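Local coordinates for protein beta sliding clamp (Bartonella birtlesii LL-WM9, PDB 6PTR) that probably encircles DNA as a ring-shaped head-to-tail homodimer, tethering DNA polymerases and other proteins to it and so conferring processivity, at residues Ser49-Ala54 with Thr62-Val67; Val296-Glu301 with Ile332-Arg337; Gln304-Val309 with Glu318-Ala323. All coordinates share one frame; numbering follows the deposited sequence.

Contact 1 of 3, residues Ser49-Ala54 with Thr62-Val67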
loop_
_atom_site.group_PDB
_atom_site.type_symbol
_atom_site.label_atom_id
_atom_site.label_comp_id
_atom_site.label_asym_id
_atom_site.label_seq_id
_atom_site.Cartn_x
_atom_site.Cartn_y
_atom_site.Cartn_z
ATOM N N SER C 49 -0.315 -0.466 -37.885
ATOM C CA SER C 49 0.271 -0.811 -36.595
ATOM C C SER C 49 0.469 0.443 -35.769
ATOM O O SER C 49 0.808 1.496 -36.310
ATOM C CB SER C 49 1.607 -1.553 -36.801
ATOM O OG SER C 49 2.247 -1.787 -35.551
ATOM N N VAL C 50 0.232 0.333 -34.459
ATOM C CA VAL C 50 0.533 1.390 -33.509
ATOM C C VAL C 50 1.670 0.894 -32.644
ATOM O O VAL C 50 1.600 -0.221 -32.109
ATOM C CB VAL C 50 -0.685 1.750 -32.647
ATOM C CG1 VAL C 50 -0.278 2.661 -31.501
ATOM C CG2 VAL C 50 -1.748 2.407 -33.512
ATOM N N GLN C 51 2.723 1.693 -32.543
ATOM C CA GLN C 51 3.849 1.384 -31.672
ATOM C C GLN C 51 3.867 2.388 -30.538
ATOM O O GLN C 51 3.729 3.594 -30.777
ATOM C CB GLN C 51 5.180 1.429 -32.417
ATOM C CG GLN C 51 6.330 0.945 -31.540
ATOM C CD GLN C 51 7.682 1.159 -32.169
ATOM O OE1 GLN C 51 8.250 0.240 -32.751
ATOM N NE2 GLN C 51 8.212 2.372 -32.045
ATOM N N LEU C 52 4.015 1.887 -29.311
ATOM C CA LEU C 52 4.248 2.709 -28.127
ATOM C C LEU C 52 5.714 2.580 -27.753
ATOM O O LEU C 52 6.250 1.474 -27.749
ATOM C CB LEU C 52 3.372 2.252 -26.955
ATOM C CG LEU C 52 1.871 2.192 -27.265
ATOM C CD1 LEU C 52 1.086 1.703 -26.068
ATOM C CD2 LEU C 52 1.370 3.560 -27.750
ATOM N N LYS C 53 6.368 3.701 -27.437
ATOM C CA LYS C 53 7.782 3.669 -27.061
ATOM C C LYS C 53 7.971 4.545 -25.830
ATOM O O LYS C 53 7.420 5.645 -25.767
ATOM C CB LYS C 53 8.666 4.179 -28.215
ATOM C CG LYS C 53 10.179 4.143 -27.954
ATOM C CD LYS C 53 11.011 4.783 -29.102
ATOM C CE LYS C 53 11.115 3.904 -30.317
ATOM N NZ LYS C 53 12.106 4.472 -31.293
ATOM N N ALA C 54 8.738 4.056 -24.847
ATOM C CA ALA C 54 9.137 4.887 -23.715
ATOM C C ALA C 54 10.613 4.635 -23.448
ATOM O O ALA C 54 11.130 3.573 -23.785
ATOM C CB ALA C 54 8.320 4.580 -22.437
ATOM N N THR C 62 9.485 -0.893 -26.392
ATOM C CA THR C 62 8.460 -0.654 -27.396
ATOM C C THR C 62 7.475 -1.808 -27.368
ATOM O O THR C 62 7.852 -2.950 -27.118
ATOM C CB THR C 62 9.043 -0.528 -28.793
ATOM O OG1 THR C 62 9.619 -1.781 -29.188
ATOM C CG2 THR C 62 10.119 0.578 -28.835
ATOM N N GLU C 63 6.209 -1.503 -27.617
ATOM C CA GLU C 63 5.235 -2.548 -27.870
ATOM C C GLU C 63 4.368 -2.088 -29.019
ATOM O O GLU C 63 4.072 -0.898 -29.132
ATOM C CB GLU C 63 4.335 -2.861 -26.685
ATOM C CG GLU C 63 3.547 -4.168 -27.000
ATOM C CD GLU C 63 2.428 -4.388 -26.069
ATOM O OE1 GLU C 63 1.369 -4.893 -26.494
ATOM O OE2 GLU C 63 2.610 -4.028 -24.899
ATOM N N SER C 64 3.965 -3.026 -29.861
ATOM C CA SER C 64 3.199 -2.682 -31.043
ATOM C C SER C 64 1.972 -3.562 -31.104
ATOM O O SER C 64 1.997 -4.703 -30.640
ATOM C CB SER C 64 4.030 -2.882 -32.300
ATOM O OG SER C 64 5.315 -2.316 -32.106
ATOM N N PHE C 65 0.904 -3.032 -31.701
ATOM C CA PHE C 65 -0.271 -3.852 -31.958
ATOM C C PHE C 65 -0.938 -3.414 -33.256
ATOM O O PHE C 65 -0.822 -2.262 -33.682
ATOM C CB PHE C 65 -1.284 -3.804 -30.793
ATOM C CG PHE C 65 -1.751 -2.424 -30.412
ATOM C CD1 PHE C 65 -0.960 -1.586 -29.642
ATOM C CD2 PHE C 65 -3.008 -1.976 -30.801
ATOM C CE1 PHE C 65 -1.400 -0.322 -29.275
ATOM C CE2 PHE C 65 -3.461 -0.714 -30.421
ATOM C CZ PHE C 65 -2.657 0.113 -29.662
ATOM N N THR C 66 -1.689 -4.350 -33.829
ATOM C CA THR C 66 -2.342 -4.165 -35.121
ATOM C C THR C 66 -3.615 -3.348 -34.960
ATOM O O THR C 66 -4.460 -3.669 -34.122
ATOM C CB THR C 66 -2.655 -5.528 -35.732
ATOM O OG1 THR C 66 -1.423 -6.184 -36.090
ATOM C CG2 THR C 66 -3.558 -5.374 -36.950
ATOM N N VAL C 67 -3.737 -2.274 -35.741
ATOM C CA VAL C 67 -4.911 -1.397 -35.749
ATOM C C VAL C 67 -5.140 -0.931 -37.170
ATOM O O VAL C 67 -4.188 -0.552 -37.852
ATOM C CB VAL C 67 -4.748 -0.122 -34.886
ATOM C CG1 VAL C 67 -6.097 0.571 -34.721
ATOM C CG2 VAL C 67 -4.129 -0.408 -33.569
#
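The Phe65 ring carries Val50 on one face: CB of Val50 sits 4.2 Å from the ring centroid, 21° off the normal, in a CH-pi contact displaced toward the CE1-CZ rim. CG1 of Val50 meets the same rim, 3.9 Å from Phe65 CE1. The ring reaches this place because Phe65 CG takes the crowded position between backbone N and carbonyl carbon (chi1 56°), which folds the aromatic group alongside its cross-strand partner; Phe18 and Ser21 of helix 15-26 also touch it. The other branch of the valine, CG2, packs 3.7 Å from CG2 of Val67. Beneath these side chains the backbones run antiparallel. Val50 and Phe65 form one hydrogen-bonded pair, and Leu52 and Glu63 the next, with Leu52 N to Glu63 O the shortest link at 2.8 Å and almost straight (172°). Glu63 sends its carboxylate away from Leu52, and OE1 is hydrogen-bonded to Ser21 OG. On the opposite face lie Ser49, Gln51, Lys53, Thr62, Ser64 and Thr66. There the methyl CG2 of Thr62 rests 3.7 Å from Lys53 CG, while the extended Gln51 passes its CG 3.5 Å from Ser64 OG. A mainly apolar face, with Glu63 as its charged member, packed against helix 15-26, and a more polar face are what this beta hairpin of strands 49-55 and 59-69, neighbours in an antiparallel sheet, contributes to the N-terminal domain of this DNA polymerase III beta subunit.

Contact 2 of 3, residues Val296-Glu301 with Ile332-Arg337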
loop_
_atom_site.group_PDB
_atom_site.type_symbol
_atom_site.label_atom_id
_atom_site.label_comp_id
_atom_site.label_asym_id
_atom_site.label_seq_id
_atom_site.Cartn_x
_atom_site.Cartn_y
_atom_site.Cartn_z
ATOM N N VAL C 296 20.810 -13.047 13.340
ATOM C CA VAL C 296 20.287 -14.181 14.090
ATOM C C VAL C 296 21.432 -15.165 14.265
ATOM O O VAL C 296 22.179 -15.437 13.316
ATOM C CB VAL C 296 19.064 -14.832 13.403
ATOM C CG1 VAL C 296 19.401 -15.271 11.972
ATOM C CG2 VAL C 296 18.567 -16.032 14.213
ATOM N N LYS C 297 21.608 -15.646 15.497
ATOM C CA LYS C 297 22.636 -16.627 15.819
ATOM C C LYS C 297 22.053 -18.024 15.732
ATOM O O LYS C 297 21.019 -18.313 16.341
ATOM C CB LYS C 297 23.193 -16.393 17.227
ATOM C CG LYS C 297 24.160 -17.477 17.638
ATOM C CD LYS C 297 24.942 -17.136 18.916
ATOM C CE LYS C 297 24.109 -17.180 20.147
ATOM N NZ LYS C 297 25.068 -17.169 21.309
ATOM N N LEU C 298 22.692 -18.866 14.934
ATOM C CA LEU C 298 22.358 -20.281 14.839
ATOM C C LEU C 298 23.343 -21.033 15.715
ATOM O O LEU C 298 24.555 -20.994 15.471
ATOM C CB LEU C 298 22.443 -20.795 13.398
ATOM C CG LEU C 298 21.357 -20.405 12.394
ATOM C CD1 LEU C 298 21.208 -18.918 12.271
ATOM C CD2 LEU C 298 21.650 -21.028 11.014
ATOM N N THR C 299 22.833 -21.726 16.712
ATOM C CA THR C 299 23.649 -22.625 17.516
ATOM C C THR C 299 23.328 -24.038 17.066
ATOM O O THR C 299 22.228 -24.544 17.325
ATOM C CB THR C 299 23.371 -22.433 19.001
ATOM O OG1 THR C 299 23.688 -21.074 19.350
ATOM C CG2 THR C 299 24.224 -23.392 19.825
ATOM N N ILE C 300 24.283 -24.674 16.389
ATOM C CA ILE C 300 24.036 -25.930 15.695
ATOM C C ILE C 300 24.703 -27.034 16.486
ATOM O O ILE C 300 25.913 -26.980 16.749
ATOM C CB ILE C 300 24.553 -25.909 14.252
ATOM C CG1 ILE C 300 24.210 -24.597 13.563
ATOM C CG2 ILE C 300 23.945 -27.068 13.456
ATOM C CD1 ILE C 300 24.956 -24.413 12.262
ATOM N N GLU C 301 23.908 -28.018 16.885
ATOM C CA GLU C 301 24.380 -29.183 17.608
ATOM C C GLU C 301 23.818 -30.420 16.920
ATOM O O GLU C 301 23.033 -30.327 15.972
ATOM C CB GLU C 301 23.971 -29.113 19.089
ATOM C CG GLU C 301 24.991 -28.406 19.969
ATOM C CD GLU C 301 24.421 -27.216 20.737
ATOM O OE1 GLU C 301 25.225 -26.448 21.314
ATOM O OE2 GLU C 301 23.183 -27.045 20.776
ATOM N N ILE C 332 27.024 -19.716 14.543
ATOM C CA ILE C 332 27.241 -18.896 13.362
ATOM C C ILE C 332 26.059 -17.959 13.205
ATOM O O ILE C 332 24.903 -18.340 13.439
ATOM C CB ILE C 332 27.457 -19.784 12.108
ATOM C CG1 ILE C 332 27.826 -18.934 10.885
ATOM C CG2 ILE C 332 26.218 -20.633 11.827
ATOM C CD1 ILE C 332 28.395 -19.810 9.711
ATOM N N GLY C 333 26.346 -16.721 12.819
ATOM C CA GLY C 333 25.329 -15.699 12.683
ATOM C C GLY C 333 25.107 -15.372 11.220
ATOM O O GLY C 333 26.031 -15.436 10.414
ATOM N N PHE C 334 23.884 -14.969 10.900
ATOM C CA PHE C 334 23.505 -14.485 9.577
ATOM C C PHE C 334 22.515 -13.343 9.716
ATOM O O PHE C 334 21.816 -13.217 10.720
ATOM C CB PHE C 334 22.838 -15.581 8.721
ATOM C CG PHE C 334 23.752 -16.703 8.348
ATOM C CD1 PHE C 334 24.706 -16.535 7.354
ATOM C CD2 PHE C 334 23.658 -17.933 8.984
ATOM C CE1 PHE C 334 25.551 -17.582 7.001
ATOM C CE2 PHE C 334 24.509 -18.977 8.647
ATOM C CZ PHE C 334 25.451 -18.803 7.650
ATOM N N ASN C 335 22.459 -12.514 8.678
ATOM C CA ASN C 335 21.375 -11.563 8.510
ATOM C C ASN C 335 20.078 -12.333 8.299
ATOM O O ASN C 335 19.968 -13.136 7.368
ATOM C CB ASN C 335 21.689 -10.662 7.305
ATOM C CG ASN C 335 20.605 -9.652 7.028
ATOM O OD1 ASN C 335 19.428 -10.003 6.936
ATOM N ND2 ASN C 335 21.002 -8.390 6.858
ATOM N N SER C 336 19.107 -12.123 9.191
ATOM C CA SER C 336 17.881 -12.917 9.156
ATOM C C SER C 336 17.075 -12.657 7.887
ATOM O O SER C 336 16.450 -13.574 7.351
ATOM C CB SER C 336 17.038 -12.617 10.394
ATOM O OG SER C 336 16.730 -11.237 10.476
ATOM N N ARG C 337 17.028 -11.408 7.428
ATOM C CA ARG C 337 16.320 -11.122 6.186
ATOM C C ARG C 337 16.969 -11.839 5.009
ATOM O O ARG C 337 16.276 -12.350 4.127
ATOM C CB ARG C 337 16.271 -9.620 5.931
ATOM C CG ARG C 337 15.461 -9.268 4.686
ATOM C CD ARG C 337 14.029 -9.792 4.801
ATOM N NE ARG C 337 13.721 -10.787 3.777
ATOM C CZ ARG C 337 12.564 -11.438 3.685
ATOM N NH1 ARG C 337 12.363 -12.317 2.700
ATOM N NH2 ARG C 337 11.607 -11.211 4.579
#
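Strands 295-301 and 330-335 are antiparallel neighbours in a four-stranded sheet of the C-terminal domain, and the second runs straight into helix 336-345. Backbone hydrogen bonds join Val296 with Phe334 and Leu298 with Ile332 in both directions, Leu298 N reaching Ile332 O at 2.7 Å. Between them lies the non-hydrogen-bonded pair Lys297-Gly333, whose CA atoms approach to 4.2 Å; Gly333 CA also gives a CA-H...O contact to Val296 O. Apolar packing occupies the inward face of Val296, Leu298, Ile332 and Phe334. The Ile332 methyl CG2 lies 4.0 Å from Ile300 CD1, the isoleucines side by side, and 4.1 Å from Leu298 CB. Leu298 CD2 meets the Phe334 ring at its edge, 4.2 Å from CD2 of that ring, while Leu339 of the helix packs on both Val296 and Phe334. Polar interactions gather around Lys297 and the helix start. Lys297 NZ forms a salt bridge with Glu331, Asn335 is the N-cap with its OD1 accepting from Tyr338 N, and Ser336 OG is hydrogen-bonded to Arg294 O. Val296 CG1, in the crowded position between backbone N and C (chi1 57°), comes 3.4 Å from Phe334 O and 3.9 Å from Ser336 CB.

Contact 3 of 3, residues Gln304-Val309 with Glu318-Ala323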
loop_
_atom_site.group_PDB
_atom_site.type_symbol
_atom_site.label_atom_id
_atom_site.label_comp_id
_atom_site.label_asym_id
_atom_site.label_seq_id
_atom_site.Cartn_x
_atom_site.Cartn_y
_atom_site.Cartn_z
ATOM N N GLN C 304 19.902 -30.732 16.249
ATOM C CA GLN C 304 19.187 -29.638 16.899
ATOM C C GLN C 304 19.738 -28.291 16.455
ATOM O O GLN C 304 20.953 -28.087 16.415
ATOM C CB GLN C 304 19.314 -29.792 18.414
ATOM C CG GLN C 304 18.679 -28.735 19.252
ATOM C CD GLN C 304 18.979 -28.962 20.718
ATOM O OE1 GLN C 304 19.623 -28.138 21.367
ATOM N NE2 GLN C 304 18.528 -30.096 21.246
ATOM N N LEU C 305 18.840 -27.358 16.158
ATOM C CA LEU C 305 19.236 -26.001 15.821
ATOM C C LEU C 305 18.511 -25.028 16.737
ATOM O O LEU C 305 17.276 -25.042 16.806
ATOM C CB LEU C 305 18.911 -25.685 14.358
ATOM C CG LEU C 305 19.071 -24.253 13.865
ATOM C CD1 LEU C 305 20.526 -23.882 13.871
ATOM C CD2 LEU C 305 18.506 -24.114 12.475
ATOM N N LYS C 306 19.267 -24.175 17.425
ATOM C CA LYS C 306 18.682 -23.080 18.195
ATOM C C LYS C 306 18.961 -21.760 17.508
ATOM O O LYS C 306 20.048 -21.557 16.957
ATOM C CB LYS C 306 19.237 -23.039 19.625
ATOM C CG LYS C 306 18.886 -24.268 20.447
ATOM C CD LYS C 306 19.151 -24.039 21.930
ATOM C CE LYS C 306 20.308 -24.876 22.433
ATOM N NZ LYS C 306 20.382 -24.828 23.920
ATOM N N LEU C 307 17.984 -20.855 17.565
ATOM C CA LEU C 307 18.081 -19.538 16.959
ATOM C C LEU C 307 17.973 -18.517 18.075
ATOM O O LEU C 307 17.151 -18.681 18.971
ATOM C CB LEU C 307 16.940 -19.304 15.962
ATOM C CG LEU C 307 16.814 -20.326 14.854
ATOM C CD1 LEU C 307 15.586 -20.021 14.018
ATOM C CD2 LEU C 307 18.064 -20.272 14.005
ATOM N N VAL C 308 18.793 -17.466 18.030
ATOM C CA VAL C 308 18.707 -16.401 19.029
ATOM C C VAL C 308 18.894 -15.056 18.350
ATOM O O VAL C 308 19.843 -14.868 17.576
ATOM C CB VAL C 308 19.749 -16.548 20.153
ATOM C CG1 VAL C 308 19.525 -15.415 21.159
ATOM C CG2 VAL C 308 19.621 -17.880 20.842
ATOM N N VAL C 309 18.022 -14.100 18.687
ATOM C CA VAL C 309 18.135 -12.711 18.233
ATOM C C VAL C 309 18.169 -11.817 19.463
ATOM O O VAL C 309 17.413 -12.037 20.413
ATOM C CB VAL C 309 16.973 -12.294 17.311
ATOM C CG1 VAL C 309 17.085 -10.818 16.882
ATOM C CG2 VAL C 309 16.904 -13.211 16.086
ATOM N N GLU C 318 14.173 -16.332 21.026
ATOM C CA GLU C 318 14.834 -17.581 20.697
ATOM C C GLU C 318 13.803 -18.582 20.197
ATOM O O GLU C 318 12.605 -18.443 20.442
ATOM C CB GLU C 318 15.596 -18.150 21.898
ATOM C CG GLU C 318 14.777 -18.457 23.115
ATOM C CD GLU C 318 15.624 -19.015 24.262
ATOM O OE1 GLU C 318 16.873 -18.945 24.181
ATOM O OE2 GLU C 318 15.042 -19.526 25.240
ATOM N N ASP C 319 14.293 -19.585 19.472
ATOM C CA ASP C 319 13.453 -20.680 19.009
ATOM C C ASP C 319 14.350 -21.896 18.814
ATOM O O ASP C 319 15.580 -21.813 18.913
ATOM C CB ASP C 319 12.713 -20.294 17.717
ATOM C CG ASP C 319 11.349 -20.961 17.586
ATOM O OD1 ASP C 319 11.158 -22.100 18.081
ATOM O OD2 ASP C 319 10.459 -20.327 16.980
ATOM N N GLN C 320 13.733 -23.042 18.566
ATOM C CA GLN C 320 14.522 -24.255 18.386
ATOM C C GLN C 320 13.831 -25.153 17.369
ATOM O O GLN C 320 12.599 -25.201 17.305
ATOM C CB GLN C 320 14.705 -24.969 19.730
ATOM C CG GLN C 320 15.535 -26.234 19.698
ATOM C CD GLN C 320 15.865 -26.728 21.091
ATOM O OE1 GLN C 320 15.913 -25.947 22.044
ATOM N NE2 GLN C 320 16.087 -28.027 21.221
ATOM N N LEU C 321 14.633 -25.863 16.577
ATOM C CA LEU C 321 14.115 -26.752 15.548
ATOM C C LEU C 321 14.923 -28.033 15.538
ATOM O O LEU C 321 16.116 -28.032 15.855
ATOM C CB LEU C 321 14.205 -26.143 14.146
ATOM C CG LEU C 321 13.653 -24.759 13.906
ATOM C CD1 LEU C 321 14.394 -24.164 12.740
ATOM C CD2 LEU C 321 12.170 -24.891 13.609
ATOM N N ALA C 322 14.262 -29.122 15.147
ATOM C CA ALA C 322 14.981 -30.324 14.771
ATOM C C ALA C 322 15.831 -30.040 13.540
ATOM O O ALA C 322 15.494 -29.203 12.698
ATOM C CB ALA C 322 14.006 -31.469 14.500
ATOM N N ALA C 323 16.971 -30.710 13.464
ATOM C CA ALA C 323 17.852 -30.551 12.320
ATOM C C ALA C 323 18.582 -31.860 12.116
ATOM O O ALA C 323 18.717 -32.666 13.035
ATOM C CB ALA C 323 18.847 -29.406 12.523
#
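A beta hairpin of strands 304-311 and 315-322 brings these segments together at the edge of the C-terminal domain, where the second strand meets the partner subunit. Backbone hydrogen bonds tie Leu305 to Leu321 and Leu307 to Asp319, each pair in both directions. Leu305 N to Leu321 O is 2.8 Å and runs nearly along the carbonyl axis, whereas Leu307 N approaches Asp319 O from 35° out of the carbonyl plane. Apolar contacts make up most of the face turned to helix 275-285: Leu321 CD1 lies 4.1 Å from Leu305 CD2, the leucines side by side, and Ala323 CB meets Leu305 CB at the same separation. Ala281 of the helix touches Leu307.

Polar and charged groups dominate the other face. Lys306 and Gln320 lie alongside each other, with Gln320 OE1 3.8 Å from Lys306 CD. Val308 CG2 packs at 4.2 Å on Glu318 CB, whose CG takes the crowded position between backbone N and carbonyl carbon (chi1 60°). Across the subunit interface, Glu318 OE2 is hydrogen-bonded to His115 ND1 of the second subunit and the sheet continues into a strand of that chain. Asp319, on the leucine side, uses both oxygens: OD2 is hydrogen-bonded to Thr114 OG1 of the second subunit and forms a salt bridge with Arg284, while OD1 accepts from Gln320 N through its anti lone pair. The Gln304 and Gln320 side chains cross obliquely, amide planes 37° apart; their NE2 atoms, both donors, are 3.2 Å apart and not hydrogen-bonded, and Gln320 NE2 lies 3.1 Å from Gln304 CD.

Overall arrangement
Contact 1 comes first along the chain, in the N-terminal domain, and lies on the opposite side of the chain's centre from the other two; its centre is 51 Å from that of contact 2 and 55 Å from that of contact 3. Contacts 2 and 3 share one four-stranded antiparallel sheet in the C-terminal domain, their centres 9 Å apart. Strands 295-301 and 304-311 are its middle pair, joined by probable hydrogen bonds such as Thr299 N to Lys306 O. Along the chain, contact 3 falls between the two segments of contact 2. The outer strand 315-322 continues the sheet into the second subunit, consistent with the head-to-tail closure of the ring.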